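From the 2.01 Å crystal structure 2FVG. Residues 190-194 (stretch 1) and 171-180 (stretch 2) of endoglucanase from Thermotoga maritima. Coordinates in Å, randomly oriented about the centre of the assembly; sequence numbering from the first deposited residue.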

# COMPACT_ATOMS: atom_id res chain seq x y z
N TYR A 190 -17.49 -2.92 -1.56
CA TYR A 190 -16.79 -2.34 -0.41
C TYR A 190 -15.34 -2.06 -0.78
O TYR A 190 -14.63 -2.94 -1.26
CB TYR A 190 -16.82 -3.30 0.77
CG TYR A 190 -18.21 -3.51 1.34
CD1 TYR A 190 -19.07 -4.46 0.81
CD2 TYR A 190 -18.65 -2.75 2.42
CE1 TYR A 190 -20.35 -4.64 1.33
CE2 TYR A 190 -19.92 -2.93 2.96
CZ TYR A 190 -20.76 -3.87 2.41
OH TYR A 190 -22.04 -4.04 2.94
N PHE A 191 -14.92 -0.81 -0.62
CA PHE A 191 -13.54 -0.43 -0.82
C PHE A 191 -12.92 -0.42 0.56
O PHE A 191 -13.32 0.35 1.43
CB PHE A 191 -13.44 0.94 -1.51
CG PHE A 191 -13.94 0.93 -2.91
CD1 PHE A 191 -15.29 1.07 -3.18
CD2 PHE A 191 -13.06 0.73 -3.98
CE1 PHE A 191 -15.75 1.04 -4.50
CE2 PHE A 191 -13.51 0.72 -5.29
CZ PHE A 191 -14.85 0.87 -5.55
N VAL A 192 -11.98 -1.32 0.79
CA VAL A 192 -11.39 -1.44 2.12
C VAL A 192 -9.92 -1.02 2.14
O VAL A 192 -9.15 -1.42 1.28
CB VAL A 192 -11.61 -2.87 2.69
CG1 VAL A 192 -11.06 -2.99 4.14
CG2 VAL A 192 -13.12 -3.18 2.71
N PHE A 193 -9.53 -0.23 3.16
CA PHE A 193 -8.16 0.26 3.29
C PHE A 193 -7.72 -0.34 4.61
O PHE A 193 -8.22 0.03 5.68
CB PHE A 193 -8.15 1.79 3.28
CG PHE A 193 -8.75 2.40 2.02
CD1 PHE A 193 -10.13 2.55 1.90
CD2 PHE A 193 -7.93 2.80 0.98
CE1 PHE A 193 -10.70 3.11 0.68
CE2 PHE A 193 -8.48 3.35 -0.24
CZ PHE A 193 -9.86 3.50 -0.36
N THR A 194 -6.78 -1.27 4.54
CA THR A 194 -6.48 -2.09 5.68
C THR A 194 -5.30 -1.63 6.51
O THR A 194 -4.46 -0.82 6.08
CB THR A 194 -6.23 -3.55 5.25
OG1 THR A 194 -5.02 -3.62 4.49
CG2 THR A 194 -7.37 -4.05 4.37
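Stretch 2 171-180: GCSVLIDVLE

Stretch 2 is helical throughout, continuing a helix that begins earlier in the chain. Its phi/psi pairs all lie near -63/-41, and six i to i-4 backbone hydrogen bonds hold the turns together, from L175 N to G171 O (3.2 Å) through to E180 N to I176 O (2.8 Å). Stretch 1 is a strand, with phi between -97 and -119 and psi between 112 and 167. The helix axis runs roughly antiparallel to the strand, the N-to-C directions making an angle of 152° (signed crossing angle -152°), and the axes approach to 9.6 Å. That spacing leaves room for a layer of side chains, and the contact is indeed apolar: no hydrogen bond crosses it, and 354 Å² of surface is buried, both sides summed. The antiparallel sense appears in the register too, since C172 has its CA 6.8 Å from the CA of F193, whereas L175, later in the helix, has its CA 7.1 Å from the CA of F191, earlier in the strand.

At the start of the segment, G171 has no side chain and makes no contact with the strand. C172 is the first residue to touch it. Its CA-to-CB bond points sideways, and C172 SG lies 4.1 Å from F193 CD2; at 5.5 Å from the ring centroid and 90° off the ring normal, SG meets the F193 ring at its edge. The carbonyl of the same residue is also at that edge, with C172 O 3.6 Å from F193 CE2. This oxygen also accepts the helical hydrogen bond from I176 N (3.0 Å), so its approach to the ring does not replace its role within the helix.

S173 points away and V174 sideways, and neither reaches the strand. L175 then points toward it and touches three consecutive strand residues. L175 CB is 3.6 Å from F193 CZ, while L175 CD1 lies 4.3 Å from the centroid of that ring and 28° off its normal, an off-centre CH-pi contact. L175 CD1 also comes 4.1 Å from V192 O, the backbone oxygen of a residue whose own side chain points away from the helix. CD2 of L175 meets the edge of the other phenylalanine, 4.3 Å from F191 CD2. L175 CD1 lies nearly as close to F191 CD2 (4.4 Å), so both methyls of this leucine lie near the F191 ring, and CD1 borders the F193 ring as well.

One residue on, I176 points sideways and adds a smaller contact, its CG1 4.2 Å from CE2 of F193. D177 is out of reach. With V178 the contact passes wholly to F191: V178 CG1 stands 4.3 Å from CE2 of that ring. L179 follows, its CD2 3.8 Å from F191 CE1. Here L179 CD2 sits over one face of the F191 ring, 4.2 Å from its centroid and 27° off the normal, which supports a CH-pi assignment. E180, partly exposed, is again out of reach, and both its carboxylate oxygens are hydrogen-bonded elsewhere in the structure.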

# COMPACT_ATOMS: atom_id res chain seq x y z
N GLY A 171 -1.77 1.58 -4.41
CA GLY A 171 -3.02 0.81 -4.40
C GLY A 171 -4.15 1.60 -3.76
O GLY A 171 -5.27 1.63 -4.29
N CYS A 172 -3.86 2.27 -2.65
CA CYS A 172 -4.84 3.14 -1.96
C CYS A 172 -5.28 4.28 -2.87
O CYS A 172 -6.46 4.61 -2.95
CB CYS A 172 -4.25 3.78 -0.71
SG CYS A 172 -3.86 2.69 0.67
N SER A 173 -4.31 4.88 -3.55
CA SER A 173 -4.54 5.99 -4.46
C SER A 173 -5.44 5.56 -5.64
O SER A 173 -6.34 6.29 -6.07
CB SER A 173 -3.18 6.52 -4.94
OG SER A 173 -3.33 7.57 -5.87
N VAL A 174 -5.20 4.35 -6.14
CA VAL A 174 -6.00 3.77 -7.20
C VAL A 174 -7.46 3.70 -6.79
O VAL A 174 -8.32 4.07 -7.57
CB VAL A 174 -5.51 2.36 -7.62
CG1 VAL A 174 -6.47 1.73 -8.65
CG2 VAL A 174 -4.13 2.43 -8.21
N LEU A 175 -7.73 3.24 -5.57
CA LEU A 175 -9.09 3.09 -5.05
C LEU A 175 -9.77 4.43 -4.91
O LEU A 175 -10.92 4.57 -5.30
CB LEU A 175 -9.10 2.36 -3.71
CG LEU A 175 -8.53 0.94 -3.69
CD1 LEU A 175 -9.00 0.24 -2.44
CD2 LEU A 175 -8.95 0.15 -4.91
N ILE A 176 -9.05 5.39 -4.34
CA ILE A 176 -9.55 6.77 -4.21
C ILE A 176 -9.85 7.36 -5.59
O ILE A 176 -10.86 8.07 -5.73
CB ILE A 176 -8.53 7.66 -3.50
CG1 ILE A 176 -8.26 7.14 -2.09
CG2 ILE A 176 -9.05 9.10 -3.41
CD1 ILE A 176 -7.19 7.94 -1.35
N ASP A 177 -9.01 7.09 -6.58
CA ASP A 177 -9.22 7.63 -7.94
C ASP A 177 -10.40 6.98 -8.65
O ASP A 177 -11.06 7.62 -9.45
CB ASP A 177 -7.95 7.51 -8.83
CG ASP A 177 -6.87 8.54 -8.47
OD1 ASP A 177 -7.03 9.31 -7.48
OD2 ASP A 177 -5.85 8.57 -9.18
N VAL A 178 -10.62 5.69 -8.38
CA VAL A 178 -11.77 5.00 -8.97
C VAL A 178 -13.02 5.67 -8.43
O VAL A 178 -13.94 5.98 -9.18
CB VAL A 178 -11.75 3.48 -8.65
CG1 VAL A 178 -13.10 2.82 -9.05
CG2 VAL A 178 -10.60 2.81 -9.36
N LEU A 179 -13.02 5.93 -7.12
CA LEU A 179 -14.16 6.58 -6.48
C LEU A 179 -14.35 8.02 -6.95
O LEU A 179 -15.49 8.44 -7.18
CB LEU A 179 -14.01 6.52 -4.97
CG LEU A 179 -14.30 5.14 -4.39
CD1 LEU A 179 -13.87 5.06 -2.91
CD2 LEU A 179 -15.79 4.80 -4.56
N GLU A 180 -13.26 8.77 -7.08
CA GLU A 180 -13.36 10.15 -7.58
C GLU A 180 -13.84 10.23 -9.01
O GLU A 180 -14.48 11.22 -9.39
CB GLU A 180 -12.05 10.93 -7.46
CG GLU A 180 -11.79 11.47 -6.08
CD GLU A 180 -10.98 12.76 -6.10
OE1 GLU A 180 -10.39 13.10 -7.15
OE2 GLU A 180 -10.94 13.44 -5.04